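Long-range contacts in NADH kinase POS5, mitochondrial (Saccharomyces cerevisiae, PDB 3AFO), which phosphorylates NADH, and with a twofold lower preference NAD(+), using ATP, and is a key source of the cellular reductant NADPH in mitochondria: residues P40-Y45 against E72-V77; V119-D124 against F145-L150; G231-T236 against T262-R267. One frame throughout, in Å; residues are numbered along the deposited sequence.

Contact 1: residues P40-Y45 against E72-V77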
loop_
_atom_site.group_PDB
_atom_site.type_symbol
_atom_site.label_atom_id
_atom_site.label_comp_id
_atom_site.label_asym_id
_atom_site.label_seq_id
_atom_site.Cartn_x
_atom_site.Cartn_y
_atom_site.Cartn_z
ATOM N N PRO A 40 -47.628 -17.172 0.456
ATOM C CA PRO A 40 -47.074 -17.307 -0.901
ATOM C C PRO A 40 -46.594 -15.980 -1.509
ATOM O O PRO A 40 -47.167 -14.922 -1.240
ATOM C CB PRO A 40 -48.250 -17.876 -1.704
ATOM C CG PRO A 40 -49.072 -18.631 -0.675
ATOM C CD PRO A 40 -48.972 -17.783 0.566
ATOM N N LEU A 41 -45.531 -16.047 -2.304
ATOM C CA LEU A 41 -44.993 -14.867 -2.988
ATOM C C LEU A 41 -45.993 -14.347 -4.017
ATOM O O LEU A 41 -46.433 -15.102 -4.882
ATOM C CB LEU A 41 -43.668 -15.225 -3.681
ATOM C CG LEU A 41 -43.083 -14.278 -4.732
ATOM C CD1 LEU A 41 -42.811 -12.908 -4.140
ATOM C CD2 LEU A 41 -41.820 -14.862 -5.350
ATOM N N GLN A 42 -46.336 -13.065 -3.924
ATOM C CA GLN A 42 -47.263 -12.443 -4.866
ATOM C C GLN A 42 -46.796 -11.095 -5.430
ATOM O O GLN A 42 -46.796 -10.913 -6.650
ATOM C CB GLN A 42 -48.650 -12.270 -4.233
ATOM C CG GLN A 42 -49.456 -13.551 -4.089
ATOM C CD GLN A 42 -50.896 -13.263 -3.698
ATOM O OE1 GLN A 42 -51.180 -12.829 -2.579
ATOM N NE2 GLN A 42 -51.814 -13.486 -4.635
ATOM N N ASN A 43 -46.425 -10.161 -4.548
ATOM C CA ASN A 43 -46.108 -8.788 -4.941
ATOM C C ASN A 43 -44.620 -8.619 -5.296
ATOM O O ASN A 43 -43.757 -8.558 -4.407
ATOM C CB ASN A 43 -46.479 -7.800 -3.837
ATOM C CG ASN A 43 -47.963 -7.847 -3.454
ATOM O OD1 ASN A 43 -48.804 -8.434 -4.154
ATOM N ND2 ASN A 43 -48.286 -7.213 -2.328
ATOM N N VAL A 44 -44.332 -8.543 -6.587
ATOM C CA VAL A 44 -42.954 -8.452 -7.060
ATOM C C VAL A 44 -42.675 -7.048 -7.585
ATOM O O VAL A 44 -43.232 -6.633 -8.600
ATOM C CB VAL A 44 -42.672 -9.518 -8.146
ATOM C CG1 VAL A 44 -41.220 -9.430 -8.659
ATOM C CG2 VAL A 44 -42.952 -10.927 -7.592
ATOM N N TYR A 45 -41.814 -6.319 -6.878
ATOM C CA TYR A 45 -41.351 -4.997 -7.307
ATOM C C TYR A 45 -40.098 -5.102 -8.188
ATOM O O TYR A 45 -39.089 -5.694 -7.788
ATOM C CB TYR A 45 -41.089 -4.111 -6.091
ATOM C CG TYR A 45 -40.507 -2.742 -6.370
ATOM C CD1 TYR A 45 -41.010 -1.937 -7.389
ATOM C CD2 TYR A 45 -39.478 -2.234 -5.577
ATOM C CE1 TYR A 45 -40.487 -0.676 -7.631
ATOM C CE2 TYR A 45 -38.951 -0.965 -5.805
ATOM C CZ TYR A 45 -39.459 -0.195 -6.835
ATOM O OH TYR A 45 -38.949 1.061 -7.076
ATOM N N GLU A 72 -50.994 -15.656 -9.882
ATOM C CA GLU A 72 -51.075 -15.057 -8.540
ATOM C C GLU A 72 -50.150 -13.838 -8.334
ATOM O O GLU A 72 -50.323 -13.067 -7.377
ATOM C CB GLU A 72 -50.817 -16.126 -7.462
ATOM C CG GLU A 72 -49.332 -16.510 -7.244
ATOM C CD GLU A 72 -48.818 -17.597 -8.192
ATOM O OE1 GLU A 72 -49.346 -17.754 -9.319
ATOM O OE2 GLU A 72 -47.865 -18.301 -7.797
ATOM N N VAL A 73 -49.189 -13.657 -9.240
ATOM C CA VAL A 73 -48.167 -12.613 -9.091
ATOM C C VAL A 73 -48.647 -11.230 -9.518
ATOM O O VAL A 73 -49.268 -11.067 -10.566
ATOM C CB VAL A 73 -46.836 -13.004 -9.808
ATOM C CG1 VAL A 73 -45.956 -11.775 -10.088
ATOM C CG2 VAL A 73 -46.080 -14.022 -8.976
ATOM N N ASN A 74 -48.345 -10.238 -8.685
ATOM C CA ASN A 74 -48.641 -8.848 -8.987
ATOM C C ASN A 74 -47.362 -8.062 -9.192
ATOM O O ASN A 74 -46.491 -8.056 -8.320
ATOM C CB ASN A 74 -49.477 -8.229 -7.866
ATOM C CG ASN A 74 -50.713 -9.064 -7.544
ATOM O OD1 ASN A 74 -51.518 -9.364 -8.429
ATOM N ND2 ASN A 74 -50.839 -9.478 -6.287
ATOM N N VAL A 75 -47.276 -7.382 -10.340
ATOM C CA VAL A 75 -46.086 -6.629 -10.750
ATOM C C VAL A 75 -46.179 -5.162 -10.340
ATOM O O VAL A 75 -47.120 -4.445 -10.714
ATOM C CB VAL A 75 -45.855 -6.724 -12.288
ATOM C CG1 VAL A 75 -44.847 -5.673 -12.774
ATOM C CG2 VAL A 75 -45.423 -8.124 -12.697
ATOM N N ILE A 76 -45.182 -4.719 -9.579
ATOM C CA ILE A 76 -45.064 -3.333 -9.171
ATOM C C ILE A 76 -43.829 -2.713 -9.839
ATOM O O ILE A 76 -42.752 -3.314 -9.829
ATOM C CB ILE A 76 -44.895 -3.211 -7.642
ATOM C CG1 ILE A 76 -45.959 -4.039 -6.896
ATOM C CG2 ILE A 76 -44.932 -1.758 -7.237
ATOM C CD1 ILE A 76 -45.634 -4.305 -5.391
ATOM N N VAL A 77 -43.992 -1.521 -10.412
ATOM C CA VAL A 77 -42.865 -0.750 -10.965
ATOM C C VAL A 77 -43.068 0.700 -10.570
ATOM O O VAL A 77 -44.148 1.066 -10.109
ATOM C CB VAL A 77 -42.714 -0.881 -12.526
ATOM C CG1 VAL A 77 -42.486 -2.311 -12.934
ATOM C CG2 VAL A 77 -43.937 -0.304 -13.264
HETATM O O HOH W 1 -46.917 -17.637 -4.879
#

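Contact 2: residues V119-D124 against F145-L150. With NAI (1,4-dihydronicotinamide adenine dinucleotide), chain C.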
loop_
_atom_site.group_PDB
_atom_site.type_symbol
_atom_site.label_atom_id
_atom_site.label_comp_id
_atom_site.label_asym_id
_atom_site.label_seq_id
_atom_site.Cartn_x
_atom_site.Cartn_y
_atom_site.Cartn_z
ATOM N N VAL A 119 -36.802 -7.212 -7.293
ATOM C CA VAL A 119 -36.059 -7.750 -8.425
ATOM C C VAL A 119 -35.371 -6.582 -9.138
ATOM O O VAL A 119 -36.026 -5.628 -9.539
ATOM C CB VAL A 119 -36.975 -8.507 -9.426
ATOM C CG1 VAL A 119 -36.191 -8.898 -10.677
ATOM C CG2 VAL A 119 -37.591 -9.774 -8.776
ATOM N N THR A 120 -34.049 -6.660 -9.277
ATOM C CA THR A 120 -33.277 -5.608 -9.941
ATOM C C THR A 120 -32.731 -6.079 -11.300
ATOM O O THR A 120 -32.268 -7.209 -11.446
ATOM C CB THR A 120 -32.114 -5.094 -9.047
ATOM O OG1 THR A 120 -31.251 -6.185 -8.753
ATOM C CG2 THR A 120 -32.651 -4.520 -7.727
ATOM N N LEU A 121 -32.810 -5.194 -12.285
ATOM C CA LEU A 121 -32.338 -5.476 -13.628
ATOM C C LEU A 121 -31.305 -4.412 -14.031
ATOM O O LEU A 121 -31.655 -3.299 -14.412
ATOM C CB LEU A 121 -33.526 -5.502 -14.605
ATOM C CG LEU A 121 -34.669 -6.469 -14.285
ATOM C CD1 LEU A 121 -35.858 -6.163 -15.157
ATOM C CD2 LEU A 121 -34.269 -7.933 -14.440
ATOM N N GLY A 122 -30.026 -4.751 -13.905
ATOM C CA GLY A 122 -28.980 -3.773 -14.178
ATOM C C GLY A 122 -27.659 -4.130 -13.541
ATOM O O GLY A 122 -27.130 -5.219 -13.766
ATOM N N GLY A 123 -27.132 -3.198 -12.754
ATOM C CA GLY A 123 -25.827 -3.371 -12.105
ATOM C C GLY A 123 -25.873 -3.102 -10.609
ATOM O O GLY A 123 -26.934 -3.184 -9.983
ATOM N N ASP A 124 -24.711 -2.778 -10.039
ATOM C CA ASP A 124 -24.584 -2.555 -8.605
ATOM C C ASP A 124 -25.414 -1.370 -8.153
ATOM O O ASP A 124 -26.112 -1.457 -7.144
ATOM C CB ASP A 124 -23.114 -2.395 -8.213
ATOM C CG ASP A 124 -22.316 -3.677 -8.404
ATOM O OD1 ASP A 124 -22.904 -4.786 -8.354
ATOM O OD2 ASP A 124 -21.087 -3.582 -8.599
ATOM N N PHE A 145 -30.424 -9.481 -11.144
ATOM C CA PHE A 145 -29.980 -9.949 -12.460
ATOM C C PHE A 145 -29.076 -8.932 -13.130
ATOM O O PHE A 145 -29.420 -7.759 -13.231
ATOM C CB PHE A 145 -31.174 -10.208 -13.385
ATOM C CG PHE A 145 -32.049 -11.351 -12.951
ATOM C CD1 PHE A 145 -31.649 -12.664 -13.147
ATOM C CD2 PHE A 145 -33.297 -11.103 -12.380
ATOM C CE1 PHE A 145 -32.472 -13.728 -12.760
ATOM C CE2 PHE A 145 -34.122 -12.152 -11.997
ATOM C CZ PHE A 145 -33.709 -13.466 -12.182
ATOM N N ALA A 146 -27.932 -9.403 -13.612
ATOM C CA ALA A 146 -26.934 -8.549 -14.260
ATOM C C ALA A 146 -27.242 -8.316 -15.735
ATOM O O ALA A 146 -27.281 -9.261 -16.535
ATOM C CB ALA A 146 -25.561 -9.158 -14.104
ATOM N N LEU A 147 -27.465 -7.056 -16.088
ATOM C CA LEU A 147 -27.638 -6.665 -17.477
ATOM C C LEU A 147 -26.694 -5.526 -17.791
ATOM O O LEU A 147 -26.394 -4.717 -16.919
ATOM C CB LEU A 147 -29.078 -6.234 -17.750
ATOM C CG LEU A 147 -30.035 -7.424 -17.865
ATOM C CD1 LEU A 147 -31.267 -7.204 -17.027
ATOM C CD2 LEU A 147 -30.373 -7.742 -19.325
ATOM N N GLY A 148 -26.245 -5.456 -19.041
ATOM C CA GLY A 148 -25.323 -4.402 -19.467
ATOM C C GLY A 148 -23.933 -4.658 -18.904
ATOM O O GLY A 148 -23.517 -5.813 -18.730
ATOM N N THR A 149 -23.223 -3.578 -18.609
ATOM C CA THR A 149 -21.858 -3.663 -18.095
ATOM C C THR A 149 -21.876 -4.353 -16.730
ATOM O O THR A 149 -22.712 -4.049 -15.879
ATOM C CB THR A 149 -21.219 -2.263 -18.003
ATOM O OG1 THR A 149 -21.256 -1.653 -19.299
ATOM C CG2 THR A 149 -19.754 -2.342 -17.530
ATOM N N LEU A 150 -20.965 -5.298 -16.544
ATOM C CA LEU A 150 -20.909 -6.058 -15.305
ATOM C C LEU A 150 -20.468 -5.246 -14.085
ATOM O O LEU A 150 -19.632 -4.337 -14.178
ATOM C CB LEU A 150 -20.053 -7.318 -15.470
ATOM C CG LEU A 150 -20.733 -8.475 -16.218
ATOM C CD1 LEU A 150 -19.873 -9.726 -16.148
ATOM C CD2 LEU A 150 -22.139 -8.769 -15.675
HETATM P PA NAI C . -20.944 4.044 -10.017
HETATM O O1A NAI C . -21.347 3.327 -11.272
HETATM O O2A NAI C . -20.398 5.555 -10.237
HETATM O O5B NAI C . -19.759 3.336 -9.283
HETATM C C5B NAI C . -19.845 2.000 -9.149
HETATM C C4B NAI C . -18.593 1.380 -9.656
HETATM O O4B NAI C . -18.204 0.644 -8.465
HETATM C C3B NAI C . -19.188 0.384 -10.646
HETATM O O3B NAI C . -18.144 -0.157 -11.458
HETATM C C2B NAI C . -19.750 -0.670 -9.691
HETATM O O2B NAI C . -19.830 -1.952 -10.300
HETATM C C1B NAI C . -18.675 -0.717 -8.606
HETATM N N9A NAI C . -19.242 -1.159 -7.301
HETATM C C8A NAI C . -20.236 -0.591 -6.610
HETATM N N7A NAI C . -20.449 -1.297 -5.487
HETATM C C5A NAI C . -19.571 -2.301 -5.456
HETATM C C6A NAI C . -19.300 -3.341 -4.564
HETATM N N6A NAI C . -19.987 -3.506 -3.416
HETATM N N1A NAI C . -18.313 -4.203 -4.879
HETATM C C2A NAI C . -17.606 -4.087 -5.993
HETATM N N3A NAI C . -17.838 -3.110 -6.858
HETATM C C4A NAI C . -18.811 -2.213 -6.618
HETATM O O3 NAI C . -22.190 4.228 -8.936
HETATM P PN NAI C . -23.084 2.999 -8.413
HETATM O O1N NAI C . -22.953 1.833 -9.346
HETATM O O2N NAI C . -24.376 3.619 -8.053
HETATM O O5D NAI C . -22.375 2.503 -7.026
HETATM C C5D NAI C . -22.143 3.417 -5.967
HETATM C C4D NAI C . -20.784 3.135 -5.345
HETATM O O4D NAI C . -19.799 3.757 -6.202
HETATM C C3D NAI C . -20.565 3.856 -4.024
HETATM O O3D NAI C . -21.149 3.124 -2.938
HETATM C C2D NAI C . -19.022 3.863 -3.940
HETATM O O2D NAI C . -18.574 2.753 -3.147
HETATM C C1D NAI C . -18.600 3.644 -5.423
HETATM N N1N NAI C . -17.657 4.715 -5.784
HETATM C C2N NAI C . -16.354 4.338 -6.088
HETATM C C3N NAI C . -15.396 5.284 -6.415
HETATM C C7N NAI C . -13.967 4.793 -6.759
HETATM O O7N NAI C . -13.072 5.565 -7.097
HETATM N N7N NAI C . -13.790 3.490 -6.675
HETATM C C4N NAI C . -15.756 6.637 -6.438
HETATM C C5N NAI C . -17.072 7.040 -6.128
HETATM C C6N NAI C . -18.035 6.087 -5.790
HETATM O O HOH W 2 -29.243 -6.131 -10.575
HETATM O O HOH W 3 -24.649 -5.913 -14.700
#

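Contact 3: residues G231-T236 against T262-R267. With NAI (1,4-dihydronicotinamide adenine dinucleotide), chain F.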
loop_
_atom_site.group_PDB
_atom_site.type_symbol
_atom_site.label_atom_id
_atom_site.label_comp_id
_atom_site.label_asym_id
_atom_site.label_seq_id
_atom_site.Cartn_x
_atom_site.Cartn_y
_atom_site.Cartn_z
ATOM N N GLY A 231 -10.823 12.787 1.732
ATOM C CA GLY A 231 -11.980 12.396 2.530
ATOM C C GLY A 231 -11.781 11.087 3.271
ATOM O O GLY A 231 -10.651 10.675 3.531
ATOM N N VAL A 232 -12.883 10.424 3.595
ATOM C CA VAL A 232 -12.836 9.163 4.329
ATOM C C VAL A 232 -14.095 8.376 3.983
ATOM O O VAL A 232 -15.150 8.976 3.716
ATOM C CB VAL A 232 -12.751 9.418 5.861
ATOM C CG1 VAL A 232 -14.045 10.037 6.385
ATOM C CG2 VAL A 232 -12.407 8.126 6.639
ATOM N N ALA A 233 -13.988 7.053 4.001
ATOM C CA ALA A 233 -15.110 6.171 3.705
ATOM C C ALA A 233 -15.342 5.244 4.885
ATOM O O ALA A 233 -14.383 4.708 5.447
ATOM C CB ALA A 233 -14.827 5.349 2.438
ATOM N N LEU A 234 -16.615 5.084 5.258
ATOM C CA LEU A 234 -17.056 4.074 6.205
ATOM C C LEU A 234 -17.860 3.054 5.412
ATOM O O LEU A 234 -18.843 3.423 4.757
ATOM C CB LEU A 234 -17.931 4.708 7.289
ATOM C CG LEU A 234 -17.207 5.852 8.020
ATOM C CD1 LEU A 234 -18.128 6.701 8.842
ATOM C CD2 LEU A 234 -16.053 5.329 8.876
ATOM N N ALA A 235 -17.451 1.783 5.454
ATOM C CA ALA A 235 -18.027 0.782 4.558
ATOM C C ALA A 235 -18.466 -0.457 5.307
ATOM O O ALA A 235 -17.888 -0.819 6.339
ATOM C CB ALA A 235 -17.038 0.405 3.446
ATOM N N THR A 236 -19.510 -1.089 4.792
ATOM C CA THR A 236 -19.860 -2.432 5.214
ATOM C C THR A 236 -18.855 -3.368 4.551
ATOM O O THR A 236 -18.147 -2.958 3.630
ATOM C CB THR A 236 -21.244 -2.830 4.683
ATOM O OG1 THR A 236 -21.228 -2.735 3.255
ATOM C CG2 THR A 236 -22.341 -1.915 5.247
ATOM N N THR A 262 -11.747 3.679 5.998
ATOM C CA THR A 262 -10.669 3.733 5.000
ATOM C C THR A 262 -10.434 5.168 4.551
ATOM O O THR A 262 -11.366 5.807 4.069
ATOM C CB THR A 262 -11.014 2.862 3.753
ATOM O OG1 THR A 262 -11.329 1.526 4.165
ATOM C CG2 THR A 262 -9.854 2.838 2.727
ATOM N N PRO A 263 -9.188 5.673 4.696
ATOM C CA PRO A 263 -8.927 7.059 4.301
ATOM C C PRO A 263 -8.908 7.203 2.783
ATOM O O PRO A 263 -8.577 6.255 2.066
ATOM C CB PRO A 263 -7.542 7.341 4.882
ATOM C CG PRO A 263 -6.847 5.995 4.865
ATOM C CD PRO A 263 -7.966 4.989 5.170
ATOM N N ILE A 264 -9.318 8.368 2.301
ATOM C CA ILE A 264 -9.262 8.655 0.874
ATOM C C ILE A 264 -8.192 9.714 0.628
ATOM O O ILE A 264 -8.390 10.883 0.959
ATOM C CB ILE A 264 -10.642 9.129 0.296
ATOM C CG1 ILE A 264 -11.745 8.134 0.671
ATOM C CG2 ILE A 264 -10.547 9.300 -1.235
ATOM C CD1 ILE A 264 -13.174 8.639 0.424
ATOM N N CYS A 265 -7.072 9.293 0.032
ATOM C CA CYS A 265 -5.919 10.174 -0.241
ATOM C C CYS A 265 -5.551 11.073 0.954
ATOM O O CYS A 265 -5.642 12.306 0.887
ATOM C CB CYS A 265 -6.152 10.975 -1.539
ATOM S SG CYS A 265 -6.418 9.896 -2.971
ATOM N N PRO A 266 -5.140 10.451 2.079
ATOM C CA PRO A 266 -4.806 11.259 3.259
ATOM C C PRO A 266 -3.399 11.864 3.201
ATOM O O PRO A 266 -2.481 11.240 2.655
ATOM C CB PRO A 266 -4.895 10.248 4.410
ATOM C CG PRO A 266 -4.447 8.929 3.762
ATOM C CD PRO A 266 -5.002 8.997 2.330
ATOM N N ARG A 267 -3.242 13.051 3.789
ATOM C CA ARG A 267 -1.928 13.677 3.978
ATOM C C ARG A 267 -1.262 13.052 5.173
ATOM O O ARG A 267 -1.159 13.658 6.242
ATOM C CB ARG A 267 -2.043 15.178 4.233
ATOM C CG ARG A 267 -2.502 15.988 3.055
ATOM C CD ARG A 267 -1.603 15.796 1.843
ATOM N NE ARG A 267 -0.233 16.256 2.037
ATOM C CZ ARG A 267 0.806 15.815 1.323
ATOM N NH1 ARG A 267 0.639 14.879 0.396
ATOM N NH2 ARG A 267 2.022 16.290 1.552
HETATM P PA NAI F . -2.986 23.431 -0.296
HETATM O O1A NAI F . -2.787 24.329 0.877
HETATM O O2A NAI F . -4.524 23.132 -0.650
HETATM O O5B NAI F . -2.545 21.963 -0.070
HETATM C C5B NAI F . -1.240 21.661 -0.087
HETATM C C4B NAI F . -0.944 20.755 1.058
HETATM O O4B NAI F . 0.069 19.969 0.430
HETATM C C3B NAI F . -0.261 21.659 2.078
HETATM O O3B NAI F . -0.145 20.939 3.310
HETATM C C2B NAI F . 1.097 21.858 1.410
HETATM O O2B NAI F . 2.118 22.216 2.344
HETATM C C1B NAI F . 1.357 20.449 0.888
HETATM N N9A NAI F . 2.268 20.417 -0.276
HETATM C C8A NAI F . 2.177 21.164 -1.389
HETATM N N7A NAI F . 3.189 20.860 -2.199
HETATM C C5A NAI F . 3.918 19.912 -1.603
HETATM C C6A NAI F . 5.056 19.203 -1.957
HETATM N N6A NAI F . 5.676 19.404 -3.135
HETATM N N1A NAI F . 5.534 18.294 -1.090
HETATM C C2A NAI F . 4.946 18.058 0.076
HETATM N N3A NAI F . 3.857 18.709 0.446
HETATM C C4A NAI F . 3.325 19.633 -0.377
HETATM O O3 NAI F . -2.401 24.043 -1.721
HETATM P PN NAI F . -0.886 24.455 -2.038
HETATM O O1N NAI F . -0.130 24.644 -0.776
HETATM O O2N NAI F . -0.987 25.545 -3.031
HETATM O O5D NAI F . -0.302 23.127 -2.780
HETATM C C5D NAI F . -0.957 22.615 -3.962
HETATM C C4D NAI F . -0.892 21.081 -3.957
HETATM O O4D NAI F . -1.947 20.586 -3.122
HETATM C C3D NAI F . -1.229 20.439 -5.303
HETATM O O3D NAI F . -0.092 20.504 -6.172
HETATM C C2D NAI F . -1.511 18.987 -4.875
HETATM O O2D NAI F . -0.314 18.185 -4.967
HETATM C C1D NAI F . -1.917 19.146 -3.384
HETATM N N1N NAI F . -3.217 18.455 -3.220
HETATM C C2N NAI F . -3.239 17.309 -2.408
HETATM C C3N NAI F . -4.410 16.589 -2.219
HETATM C C7N NAI F . -4.356 15.347 -1.310
HETATM O O7N NAI F . -5.346 14.644 -1.086
HETATM N N7N NAI F . -3.149 15.097 -0.827
HETATM C C4N NAI F . -5.590 16.999 -2.858
HETATM C C5N NAI F . -5.580 18.145 -3.683
HETATM C C6N NAI F . -4.404 18.871 -3.867
#

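Contact 1: residues P40-Y45 against E72-V77
Backbone hydrogen bonds join the two segments as parallel neighbours, with Asn43 beside Asn74, Val44 beside Val75 and Tyr45 beside Ile76. Asn74 N donates to Gln42 O at 2.6 Å. Val44 N reaches Asn74 O, nearly along its C=O axis, and Ile76 N returns to Val44 O. Strands 43-48 and 74-76, joined by helix 53-69, form a beta-alpha-beta unit.

Side-chain amides add two bonds. Asn43 and Asn74 run side by side, and Asn74 ND2 gives an almost straight bond (174°) to Asn43 OD1 at 3.1 Å. Asn43 ND2 is held by Arg114 O. The Gln42 chain is extended beyond CG and crosses Glu72 obliquely. Gln42 NE2 meets an in-plane lone pair of Glu72 O at 3.1 Å, but the bond is bent (137°). An alanine here would lack the amide that donates to Glu72 O and would probably hold the residues before strand 74-76 less firmly. A water donates to Leu41 O and Glu72 OE2.

Among apolar side chains, Val44 CG2 meets Val73 CG1 at 4.0 Å. Ile76 CG2 lies 3.9 Å from Tyr45 CD1.

Side-chain amide bonds thus gather at the Gln42-Asn43 end, while backbone bonds run on to Ile76.

Contact 2: residues V119-D124 against F145-L150
Leu121 pairs with Phe145 and Gly122 with Ala146 in parallel, through three backbone bonds: Phe145 N to Thr120 O, Gly122 N to Phe145 O and Leu147 N to Gly122 O.

Phe145 and Leu121 lie side by side on one face of the sheet. Phe145 CG is anti to the carbonyl carbon, beside the backbone N, which sets the ring alongside Leu121. Phe145 CD2 meets Leu121 CD2 at 3.9 Å. Val119 CG1 comes to the ring edge near its plane. Further along, Leu147 CD1 rests on Leu121 CB at 3.7 Å. Helix 53-69 packs against this group, with Met59 on Leu121 and Ala58 on Leu147.

The two strands and helix 124-132 form a beta-alpha-beta unit of the N-terminal domain. Gly122, Gly123 and Asp124 are the first three residues of the GGDG motif of NAD kinases, and Gly123 is the N-cap of helix 124-132. Gly122 has phi 160° and psi -125°, backbone angles at which any side chain would collide with the carbonyl oxygen of Leu121, so glycine is called for. Leu147 N uses an in-plane lone pair of Gly122 O. A water lies within hydrogen-bonding distance of both Gly122 O and Thr149 O, though it has more acceptors near it than protons.

A second water bridges Thr120 OG1 and Phe145 O. Asp124 turns from the strand end into the NADH pocket. Asp124 OD2 accepts a hydrogen bond at 2.7 Å from O2B, the 2'-hydroxyl of the adenosine ribose of NADH, which is the group an NAD kinase phosphorylates. Phe152 N also donates to OD2, and Leu153 N to OD1, so backbone N-H groups hold both carboxylate oxygens.

Contact 3: residues G231-T236 against T262-R267
Ile264 makes the largest share of the contact between these antiparallel segments. Ile264 CB lies 3.6 Å from Gly231 O, close over the opposite backbone. CG1 is anti to the carbonyl carbon (chi1 -52°) and runs over the Gly231 to Val232 peptide, near Gly231 C and Val232 N. The chain stays extended at chi2, so Ile264 CD1 reaches on to Val232 N and Val232 C, each at 3.7 Å. Ile264 CD1 also meets Ala233 CB at 4.2 Å. A CB on Gly231 would come close to Ile264 CD1, so the glycine leaves the isoleucine against bare backbone.

Four backbone bonds hold the strands together. Ile264 N donates to Gly231 O from well above the carbonyl plane, while Gly231 N returns a longer bond to Ile264 O at 3.2 Å. Ala233 and Thr262 exchange a straighter pair, with Thr262 N to Ala233 O at 2.9 Å. Between them Val232 faces Pro263 as a non-hydrogen-bonded pair. Val232 CG2 leans on Thr262 O at 3.6 Å.

The chain turns a corner at Ile264 and Cys265, the latter at positive phi, and leads to a bound NADH. Arg267 CD is 3.2 Å from the carboxamide nitrogen N7N of NADH, and O4B lies over one face of the Arg267 guanidinium. Arg267 NH2 is hydrogen-bonded to Thr241 O of the third subunit, whose residues Asp124, Asp201 and Tyr243, among others, bind this NADH.

Strand 231-235 lies between strands 201-205 and 258-266 in the C-terminal domain sheet. Phe203 packs on Ala233 and His205 on Ile264, while Val232 and Leu234 meet Ile284 of strand 282-286.

Overall arrangement
All three contacts are largely buried. Contacts 1 and 2 belong to one parallel sheet, where strands 43-48 and 117-122 are neighbours. They touch directly: Tyr45 O probably accepts a bond from Val119 N, and Val44 packs on Val119. Contact 1 lies at the sheet margin and adds amide bonds to the backbone pairing. The centre of contact 2 is about 13 Å from the centre of the chain, against about 20 Å for contact 1. Contact 3 stands apart in an antiparallel sheet, its nearest atoms about 12 Å from contact 2. Its side-chain packing is mainly aliphatic. Contact 2 hydrogen-bonds one NADH through a carboxylate; contact 3 lies close to another, through Arg267, where subunits meet.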